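Side-chain contacts in endo-1,4-beta-xylanase (Pseudoalteromonas haloplanktis, PDB 1H12), which hydrolyses internal beta-1,4 linkages in the backbone of xylan, as a cold-adapted member of glycoside hydrolase family 8: residues A207-F212 with T230-L235; G290-L295 with A300-A305; Q187-S192 with N197-S202. All coordinates share one frame; numbering follows the deposited sequence.

Contact 1 (A207-F212 with T230-L235)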
loop_
_atom_site.group_PDB
_atom_site.type_symbol
_atom_site.label_atom_id
_atom_site.label_comp_id
_atom_site.label_asym_id
_atom_site.label_seq_id
_atom_site.Cartn_x
_atom_site.Cartn_y
_atom_site.Cartn_z
ATOM N N ALA A 207 11.179 0.790 -4.067
ATOM C CA ALA A 207 11.141 1.283 -5.426
ATOM C C ALA A 207 10.508 2.646 -5.503
ATOM O O ALA A 207 10.859 3.435 -6.400
ATOM C CB ALA A 207 10.421 0.299 -6.327
ATOM N N PHE A 208 9.526 2.949 -4.651
ATOM C CA PHE A 208 8.959 4.302 -4.665
ATOM C C PHE A 208 10.055 5.342 -4.409
ATOM O O PHE A 208 10.046 6.402 -5.009
ATOM C CB PHE A 208 7.847 4.484 -3.619
ATOM C CG PHE A 208 6.505 3.894 -3.964
ATOM C CD1 PHE A 208 6.296 3.104 -5.071
ATOM C CD2 PHE A 208 5.421 4.190 -3.140
ATOM C CE1 PHE A 208 5.033 2.582 -5.331
ATOM C CE2 PHE A 208 4.194 3.653 -3.382
ATOM C CZ PHE A 208 3.982 2.845 -4.472
ATOM N N TYR A 209 10.961 5.051 -3.480
ATOM C CA TYR A 209 11.989 6.024 -3.131
ATOM C C TYR A 209 12.948 6.229 -4.312
ATOM O O TYR A 209 13.405 7.353 -4.556
ATOM C CB TYR A 209 12.731 5.607 -1.880
ATOM C CG TYR A 209 11.824 5.208 -0.729
ATOM C CD1 TYR A 209 10.778 5.983 -0.293
ATOM C CD2 TYR A 209 12.047 4.002 -0.092
ATOM C CE1 TYR A 209 9.983 5.573 0.751
ATOM C CE2 TYR A 209 11.233 3.584 0.957
ATOM C CZ TYR A 209 10.213 4.349 1.381
ATOM O OH TYR A 209 9.429 3.847 2.404
ATOM N N ASP A 210 13.271 5.152 -5.049
ATOM C CA ASP A 210 14.076 5.317 -6.247
ATOM C C ASP A 210 13.374 6.146 -7.294
ATOM O O ASP A 210 14.004 6.964 -7.966
ATOM C CB ASP A 210 14.390 3.926 -6.821
ATOM C CG ASP A 210 15.435 3.174 -6.049
ATOM O OD1 ASP A 210 16.524 3.771 -5.878
ATOM O OD2 ASP A 210 15.222 2.040 -5.626
ATOM N N TYR A 211 12.050 5.965 -7.443
ATOM C CA TYR A 211 11.266 6.797 -8.353
ATOM C C TYR A 211 11.274 8.265 -7.863
ATOM O O TYR A 211 11.463 9.186 -8.673
ATOM C CB TYR A 211 9.834 6.220 -8.387
ATOM C CG TYR A 211 8.856 7.000 -9.212
ATOM C CD1 TYR A 211 8.882 6.995 -10.583
ATOM C CD2 TYR A 211 7.862 7.751 -8.596
ATOM C CE1 TYR A 211 7.965 7.739 -11.325
ATOM C CE2 TYR A 211 6.911 8.429 -9.326
ATOM C CZ TYR A 211 6.993 8.478 -10.691
ATOM O OH TYR A 211 6.084 9.263 -11.372
ATOM N N PHE A 212 11.109 8.494 -6.571
ATOM C CA PHE A 212 11.163 9.854 -6.065
ATOM C C PHE A 212 12.516 10.495 -6.433
ATOM O O PHE A 212 12.573 11.630 -6.894
ATOM C CB PHE A 212 11.001 9.894 -4.572
ATOM C CG PHE A 212 9.672 9.378 -4.007
ATOM C CD1 PHE A 212 8.560 9.264 -4.771
ATOM C CD2 PHE A 212 9.567 9.085 -2.673
ATOM C CE1 PHE A 212 7.355 8.836 -4.234
ATOM C CE2 PHE A 212 8.390 8.642 -2.117
ATOM C CZ PHE A 212 7.268 8.513 -2.901
ATOM N N THR A 230 17.963 2.589 -0.264
ATOM C CA THR A 230 18.906 1.610 0.218
ATOM C C THR A 230 18.630 1.247 1.654
ATOM O O THR A 230 18.677 0.060 2.039
ATOM C CB THR A 230 20.331 2.184 0.054
ATOM O OG1 THR A 230 20.577 2.409 -1.310
ATOM C CG2 THR A 230 21.391 1.211 0.622
ATOM N N LYS A 231 18.336 2.221 2.495
ATOM C CA LYS A 231 18.080 1.967 3.903
ATOM C C LYS A 231 16.777 1.184 4.058
ATOM O O LYS A 231 16.667 0.424 5.039
ATOM C CB LYS A 231 18.024 3.274 4.678
ATOM C CG LYS A 231 19.419 3.836 4.983
ATOM C CD LYS A 231 19.346 5.049 5.870
ATOM C CE LYS A 231 20.656 5.563 6.341
ATOM N NZ LYS A 231 20.523 6.911 7.073
ATOM N N SER A 232 15.829 1.357 3.154
ATOM C CA SER A 232 14.568 0.644 3.239
ATOM C C SER A 232 14.771 -0.841 2.908
ATOM O O SER A 232 14.233 -1.719 3.591
ATOM C CB SER A 232 13.546 1.293 2.339
ATOM O OG SER A 232 12.301 0.620 2.427
ATOM N N ARG A 233 15.538 -1.097 1.862
ATOM C CA ARG A 233 15.875 -2.488 1.562
ATOM C C ARG A 233 16.640 -3.112 2.737
ATOM O O ARG A 233 16.417 -4.285 3.057
ATOM C CB ARG A 233 16.621 -2.610 0.245
ATOM C CG ARG A 233 15.801 -2.148 -0.948
ATOM C CD ARG A 233 16.356 -2.547 -2.293
ATOM N NE ARG A 233 15.507 -2.079 -3.338
ATOM C CZ ARG A 233 15.575 -0.883 -3.911
ATOM N NH1 ARG A 233 16.605 -0.057 -3.718
ATOM N NH2 ARG A 233 14.608 -0.509 -4.716
ATOM N N THR A 234 17.546 -2.370 3.360
ATOM C CA THR A 234 18.270 -2.893 4.498
ATOM C C THR A 234 17.332 -3.198 5.650
ATOM O O THR A 234 17.437 -4.247 6.294
ATOM C CB THR A 234 19.386 -1.944 4.882
ATOM O OG1 THR A 234 20.304 -1.868 3.819
ATOM C CG2 THR A 234 20.113 -2.448 6.180
ATOM N N LEU A 235 16.399 -2.303 5.924
ATOM C CA LEU A 235 15.429 -2.531 6.992
ATOM C C LEU A 235 14.624 -3.803 6.712
ATOM O O LEU A 235 14.438 -4.633 7.605
ATOM C CB LEU A 235 14.522 -1.284 7.143
ATOM C CG LEU A 235 13.392 -1.312 8.165
ATOM C CD1 LEU A 235 12.190 -2.094 7.759
ATOM C CD2 LEU A 235 13.858 -1.739 9.512
HETATM O O HOH W 1 18.236 1.978 -5.053
HETATM O O HOH W 2 19.257 3.484 -3.952
#
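Arg233 reaches from helix 219-243 across to Asp210 on helix 206-215, and this salt bridge dominates the contact. The two short helical segments run almost exactly antiparallel, at 175°, with their axes 9.7 Å apart. The aliphatic part of the arginine, from CB through CG, lies against the indole of Trp301 and stays clear of helix 206-215. From CG to NE the chain is fully extended, and a turn about the last bond (chi4 87°) swings the guanidinium toward its partners. NE faces the carboxylate of Asp292. Beyond it, NH2 lies 2.8 Å from OD2 of Asp210, whereas NH1 reaches the same OD2 in a longer and more bent bond of 3.2 Å. The grip is thus end-on and forked onto a single oxygen, with carboxylate and guanidinium nearly coplanar, 9° apart. NH2 also passes 3.7 Å from Ala207 N, and it forms a second salt bridge with Asp292. The other oxygen of Asp210 is served by water: water 1 donates to OD1 at 2.6 Å and accepts from Arg233 NH1 at 2.9 Å, closing a small ring around the ion pair.

Next to this charged bridge, Ser232 packs on the edge of the Tyr209 ring, its CB and OG both 3.5 Å from CE2 and OG lying in the ring plane. Neither hydroxyl depends on the other, since Tyr209 OH is hydrogen-bonded to Glu147 and Ser232 OG to His204. With two acidic side chains gathered round one guanidinium, Arg233 probably offsets the charge of Asp210 and of Asp292, which comes from helix 283-296, while OD1 of Asp210 is hydrated by water 1, which also ties it back to Arg233 NH1.

Contact 2 (G290-L295 with A300-A305)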
loop_
_atom_site.group_PDB
_atom_site.type_symbol
_atom_site.label_atom_id
_atom_site.label_comp_id
_atom_site.label_asym_id
_atom_site.label_seq_id
_atom_site.Cartn_x
_atom_site.Cartn_y
_atom_site.Cartn_z
ATOM N N GLY A 290 7.263 -7.994 -3.522
ATOM C CA GLY A 290 6.972 -8.332 -4.928
ATOM C C GLY A 290 7.063 -7.104 -5.832
ATOM O O GLY A 290 7.636 -7.156 -6.922
ATOM N N LEU A 291 6.435 -5.998 -5.411
ATOM C CA LEU A 291 6.506 -4.764 -6.137
ATOM C C LEU A 291 7.968 -4.369 -6.394
ATOM O O LEU A 291 8.361 -4.057 -7.511
ATOM C CB LEU A 291 5.717 -3.684 -5.371
ATOM C CG LEU A 291 5.622 -2.304 -5.939
ATOM C CD1 LEU A 291 4.569 -1.529 -5.131
ATOM C CD2 LEU A 291 6.913 -1.511 -5.961
ATOM N N ASP A 292 8.761 -4.379 -5.329
ATOM C CA ASP A 292 10.138 -3.970 -5.427
ATOM C C ASP A 292 10.916 -4.885 -6.366
ATOM O O ASP A 292 11.740 -4.413 -7.186
ATOM C CB ASP A 292 10.795 -3.888 -4.083
ATOM C CG ASP A 292 12.107 -3.144 -4.146
ATOM O OD1 ASP A 292 13.183 -3.760 -3.891
ATOM O OD2 ASP A 292 12.083 -1.939 -4.463
ATOM N N ALA A 293 10.708 -6.189 -6.232
ATOM C CA ALA A 293 11.390 -7.114 -7.115
ATOM C C ALA A 293 11.053 -6.852 -8.585
ATOM O O ALA A 293 11.908 -6.867 -9.454
ATOM C CB ALA A 293 11.025 -8.547 -6.730
ATOM N N HIS A 294 9.765 -6.667 -8.869
ATOM C CA HIS A 294 9.304 -6.419 -10.234
ATOM C C HIS A 294 9.889 -5.132 -10.769
ATOM O O HIS A 294 10.472 -5.085 -11.872
ATOM C CB HIS A 294 7.772 -6.371 -10.249
ATOM C CG HIS A 294 7.202 -6.282 -11.613
ATOM N ND1 HIS A 294 5.941 -5.784 -11.863
ATOM C CD2 HIS A 294 7.694 -6.651 -12.821
ATOM C CE1 HIS A 294 5.699 -5.858 -13.172
ATOM N NE2 HIS A 294 6.756 -6.382 -13.787
ATOM N N LEU A 295 9.738 -4.038 -10.020
ATOM C CA LEU A 295 10.119 -2.720 -10.515
ATOM C C LEU A 295 11.615 -2.482 -10.485
ATOM O O LEU A 295 12.102 -1.789 -11.388
ATOM C CB LEU A 295 9.385 -1.633 -9.703
ATOM C CG LEU A 295 8.021 -1.247 -10.210
ATOM C CD1 LEU A 295 8.103 -0.412 -11.499
ATOM C CD2 LEU A 295 7.090 -2.444 -10.404
ATOM N N ALA A 300 18.380 -11.961 -3.883
ATOM C CA ALA A 300 18.191 -13.134 -3.057
ATOM C C ALA A 300 17.256 -12.841 -1.871
ATOM O O ALA A 300 16.456 -13.702 -1.514
ATOM C CB ALA A 300 19.564 -13.667 -2.544
ATOM N N TRP A 301 17.381 -11.661 -1.250
ATOM C CA TRP A 301 16.549 -11.417 -0.074
ATOM C C TRP A 301 15.060 -11.348 -0.440
ATOM O O TRP A 301 14.222 -11.777 0.361
ATOM C CB TRP A 301 16.979 -10.185 0.697
ATOM C CG TRP A 301 16.644 -8.838 0.065
ATOM C CD1 TRP A 301 17.419 -8.076 -0.748
ATOM C CD2 TRP A 301 15.428 -8.108 0.275
ATOM N NE1 TRP A 301 16.744 -6.919 -1.086
ATOM C CE2 TRP A 301 15.514 -6.917 -0.496
ATOM C CE3 TRP A 301 14.297 -8.346 1.024
ATOM C CZ2 TRP A 301 14.490 -5.963 -0.505
ATOM C CZ3 TRP A 301 13.260 -7.392 0.955
ATOM C CH2 TRP A 301 13.376 -6.249 0.220
ATOM N N HIS A 302 14.707 -10.803 -1.610
ATOM C CA HIS A 302 13.301 -10.740 -1.980
ATOM C C HIS A 302 12.721 -12.139 -2.074
ATOM O O HIS A 302 11.620 -12.426 -1.605
ATOM C CB HIS A 302 13.058 -10.093 -3.344
ATOM C CG HIS A 302 13.528 -8.681 -3.495
ATOM N ND1 HIS A 302 14.829 -8.360 -3.821
ATOM C CD2 HIS A 302 12.831 -7.518 -3.438
ATOM C CE1 HIS A 302 14.873 -7.045 -3.958
ATOM N NE2 HIS A 302 13.685 -6.499 -3.721
ATOM N N LYS A 303 13.471 -13.010 -2.731
ATOM C CA LYS A 303 13.024 -14.375 -3.010
ATOM C C LYS A 303 12.880 -15.140 -1.726
ATOM O O LYS A 303 11.897 -15.867 -1.529
ATOM C CB LYS A 303 14.019 -15.038 -3.971
ATOM C CG LYS A 303 14.132 -14.376 -5.304
ATOM C CD LYS A 303 15.390 -14.924 -6.092
ATOM C CE LYS A 303 15.716 -14.253 -7.225
ATOM N NZ LYS A 303 16.930 -14.926 -7.886
ATOM N N SER A 304 13.857 -15.059 -0.842
ATOM C CA SER A 304 13.784 -15.759 0.424
ATOM C C SER A 304 12.607 -15.252 1.258
ATOM O O SER A 304 11.879 -16.014 1.876
ATOM C CB SER A 304 15.130 -15.579 1.179
ATOM O OG SER A 304 15.101 -16.187 2.432
ATOM N N ALA A 305 12.439 -13.938 1.324
ATOM C CA ALA A 305 11.356 -13.349 2.120
ATOM C C ALA A 305 10.011 -13.902 1.682
ATOM O O ALA A 305 9.223 -14.363 2.514
ATOM C CB ALA A 305 11.370 -11.827 1.973
#
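His302 points its ring edge at the carboxylate of Asp292, and NE2 donates a nearly linear hydrogen bond (2.8 Å, 175°) to OD1. The acceptor is the anti lone pair of OD1, on the side away from OD2, which is engaged in a salt bridge with Arg233. Carboxylate and imidazole are almost coplanar, 20° apart. The aspartate extends CG opposite its own backbone nitrogen (chi1 -166°), which carries the carboxylate across to the facing helix. In the histidine CG lies beside the backbone nitrogen and anti to the carbonyl carbon, and its ND1 turns back to the nitrogen of Gln299, just ahead of the helix. Both ring nitrogens are therefore held, and the imidazole is fixed in rotation.

Its two faces are packed as well. CA of Ala293 sits over one, with the methyl CB 3.9 Å from CD2, while the neighbouring Trp301 folds its indole over the opposite face, placing CE2 3.5 Å above the ring plane.

The buried His-carboxylate hydrogen bond is a local feature of a helical hairpin, helices 283-296 and 300-318; consecutive antiparallel helices joined by a short turn, as here, build the (alpha/alpha)6 barrel of family 8 enzymes.

Contact 3 (Q187-S192 with N197-S202)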
loop_
_atom_site.group_PDB
_atom_site.type_symbol
_atom_site.label_atom_id
_atom_site.label_comp_id
_atom_site.label_asym_id
_atom_site.label_seq_id
_atom_site.Cartn_x
_atom_site.Cartn_y
_atom_site.Cartn_z
ATOM N N GLN A 187 16.188 8.745 7.830
ATOM C CA GLN A 187 15.919 8.233 6.489
ATOM C C GLN A 187 15.107 6.935 6.483
ATOM O O GLN A 187 15.096 6.279 5.479
ATOM C CB GLN A 187 17.195 8.129 5.676
ATOM C CG GLN A 187 17.819 9.504 5.377
ATOM C CD GLN A 187 19.103 9.447 4.636
ATOM O OE1 GLN A 187 19.956 8.637 5.015
ATOM N NE2 GLN A 187 19.210 10.089 3.502
ATOM N N ILE A 188 14.409 6.657 7.572
ATOM C CA ILE A 188 13.470 5.551 7.662
ATOM C C ILE A 188 12.091 6.125 7.983
ATOM O O ILE A 188 11.906 6.906 8.928
ATOM C CB ILE A 188 13.877 4.543 8.732
ATOM C CG1 ILE A 188 15.200 3.842 8.272
ATOM C CG2 ILE A 188 12.805 3.496 8.913
ATOM C CD1 ILE A 188 15.784 2.979 9.246
ATOM N N ILE A 189 11.092 5.693 7.208
ATOM C CA ILE A 189 9.726 6.174 7.420
ATOM C C ILE A 189 9.254 5.896 8.826
ATOM O O ILE A 189 9.405 4.801 9.366
ATOM C CB ILE A 189 8.804 5.578 6.329
ATOM C CG1 ILE A 189 7.458 6.281 6.275
ATOM C CG2 ILE A 189 8.656 4.082 6.455
ATOM C CD1 ILE A 189 7.467 7.663 5.686
ATOM N N ARG A 190 8.653 6.909 9.436
ATOM C CA ARG A 190 8.111 6.791 10.768
ATOM C C ARG A 190 6.736 6.099 10.751
ATOM O O ARG A 190 5.937 6.264 9.858
ATOM C CB ARG A 190 7.918 8.189 11.360
ATOM C CG ARG A 190 9.207 8.852 11.794
ATOM C CD ARG A 190 8.954 10.264 12.288
ATOM N NE ARG A 190 10.100 10.884 12.938
ATOM C CZ ARG A 190 10.483 10.668 14.174
ATOM N NH1 ARG A 190 9.794 9.893 14.983
ATOM N NH2 ARG A 190 11.594 11.216 14.637
ATOM N N PHE A 191 6.485 5.378 11.865
ATOM C CA PHE A 191 5.119 5.092 12.231
ATOM C C PHE A 191 4.409 6.309 12.782
ATOM O O PHE A 191 3.229 6.528 12.495
ATOM C CB PHE A 191 5.072 3.934 13.239
ATOM C CG PHE A 191 3.657 3.578 13.625
ATOM C CD1 PHE A 191 2.842 2.909 12.768
ATOM C CD2 PHE A 191 3.171 3.927 14.880
ATOM C CE1 PHE A 191 1.566 2.571 13.138
ATOM C CE2 PHE A 191 1.885 3.632 15.228
ATOM C CZ PHE A 191 1.103 2.928 14.374
ATOM N N SER A 192 5.111 7.112 13.582
ATOM C CA SER A 192 4.528 8.278 14.222
ATOM C C SER A 192 5.545 9.397 14.370
ATOM O O SER A 192 6.672 9.139 14.775
ATOM C CB SER A 192 4.038 7.915 15.615
ATOM O OG SER A 192 3.597 9.067 16.357
ATOM N N ASN A 197 12.557 5.539 17.040
ATOM C CA ASN A 197 12.983 4.136 16.889
ATOM C C ASN A 197 11.790 3.266 16.568
ATOM O O ASN A 197 11.661 2.164 17.125
ATOM C CB ASN A 197 13.764 3.660 18.072
ATOM C CG ASN A 197 14.424 2.326 17.851
ATOM O OD1 ASN A 197 14.763 1.962 16.702
ATOM N ND2 ASN A 197 14.693 1.596 18.926
ATOM N N LEU A 198 10.947 3.688 15.637
ATOM C CA LEU A 198 9.749 2.907 15.314
ATOM C C LEU A 198 9.342 3.053 13.858
ATOM O O LEU A 198 9.121 4.200 13.381
ATOM C CB LEU A 198 8.603 3.296 16.226
ATOM C CG LEU A 198 7.346 2.458 16.091
ATOM C CD1 LEU A 198 7.632 1.034 16.507
ATOM C CD2 LEU A 198 6.195 3.075 16.901
ATOM N N THR A 199 9.245 1.956 13.174
ATOM C CA THR A 199 8.737 1.940 11.826
ATOM C C THR A 199 7.673 0.838 11.716
ATOM O O THR A 199 7.443 0.074 12.641
ATOM C CB THR A 199 9.859 1.836 10.805
ATOM O OG1 THR A 199 9.388 2.114 9.479
ATOM C CG2 THR A 199 10.519 0.465 10.786
ATOM N N ASP A 200 7.008 0.816 10.576
ATOM C CA ASP A 200 5.961 -0.167 10.244
ATOM C C ASP A 200 6.419 -0.781 8.956
ATOM O O ASP A 200 6.479 -0.080 7.938
ATOM C CB ASP A 200 4.636 0.571 10.150
ATOM C CG ASP A 200 3.450 -0.273 9.814
ATOM O OD1 ASP A 200 3.536 -1.216 9.049
ATOM O OD2 ASP A 200 2.327 0.084 10.373
ATOM N N PRO A 201 6.851 -2.040 8.948
ATOM C CA PRO A 201 7.369 -2.656 7.720
ATOM C C PRO A 201 6.528 -2.414 6.507
ATOM O O PRO A 201 7.076 -2.237 5.422
ATOM C CB PRO A 201 7.560 -4.122 8.126
ATOM C CG PRO A 201 7.954 -4.025 9.591
ATOM C CD PRO A 201 7.043 -2.921 10.131
ATOM N N SER A 202 5.222 -2.449 6.646
ATOM C CA SER A 202 4.324 -2.263 5.492
ATOM C C SER A 202 4.451 -0.905 4.813
ATOM O O SER A 202 3.983 -0.742 3.700
ATOM C CB SER A 202 2.856 -2.462 5.901
ATOM O OG SER A 202 2.328 -1.336 6.555
HETATM O O HOH W 3 11.320 5.705 11.476
HETATM O O HOH W 4 7.797 6.375 14.463
#
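Phe191 and Leu198 lie side by side and point the same way, so that CD2 of the ring and CD2 of the leucine meet at 3.7 Å. The phenylalanine extends CG opposite its backbone nitrogen (chi1 -179°), which puts the ring beside Leu198. At the other ortho position the ring meets Asp200 instead: OD2 approaches the edge, close to the ring plane, 3.7 Å from CD1, with carboxylate and ring 29° apart. An aromatic C-H edge set against a carboxylate oxygen is probably mildly favourable. One hold on the carboxylate comes from Ser202, whose OG donates to OD1 at 2.8 Å from above the carboxylate plane.

Deeper in, Thr199 crosses Ile188 and Ile189 at about right angles. Its OG1 donates to the backbone O of Ile189 at 2.7 Å and is also hydrogen-bonded to His204 NE2. Methyl CG2 of Ile188 packs 3.7 Å from that hydroxyl, and CG2 of Ile189 borders it too.

Between these two groups the backbones join directly: Phe191 N donates to Leu198 O over 3.3 Å, a straight N-H at 170° that nevertheless comes from above the carbonyl plane. Water 4 accepts from Ser192 N at 2.9 Å nearby. The side chain of Arg190 leaves the backbone away from 197-202, and its guanidinium pairs with Asp196.

The touching parts run nearly perpendicular to each other. Both segments belong to the connection, carrying the small two-stranded hairpin 184-185/188-189, between helices 168-182 and 206-215 of the (alpha/alpha)6 barrel known for this family.

Along the chain contact 3 comes first, then contact 1, then contact 2, all inside the family 8 range. Contact 3 leads directly into helix 206-215, one half of contact 1, and their centres lie 13 Å apart; Lys231 NZ approaches Gln187 OE1 to 2.7 Å, a probable hydrogen bond. Contacts 1 and 2, centred 12 Å apart, join through Arg233 NH2 and Asp292 OD2 at 2.9 Å, and Ala207 packs on Leu291 and Leu295. Contacts 2 and 3, about 20 Å apart between centres, do not touch. Contact 1 therefore links the loop to the helical hairpin, and none of the three includes a residue of the observed xylose pocket.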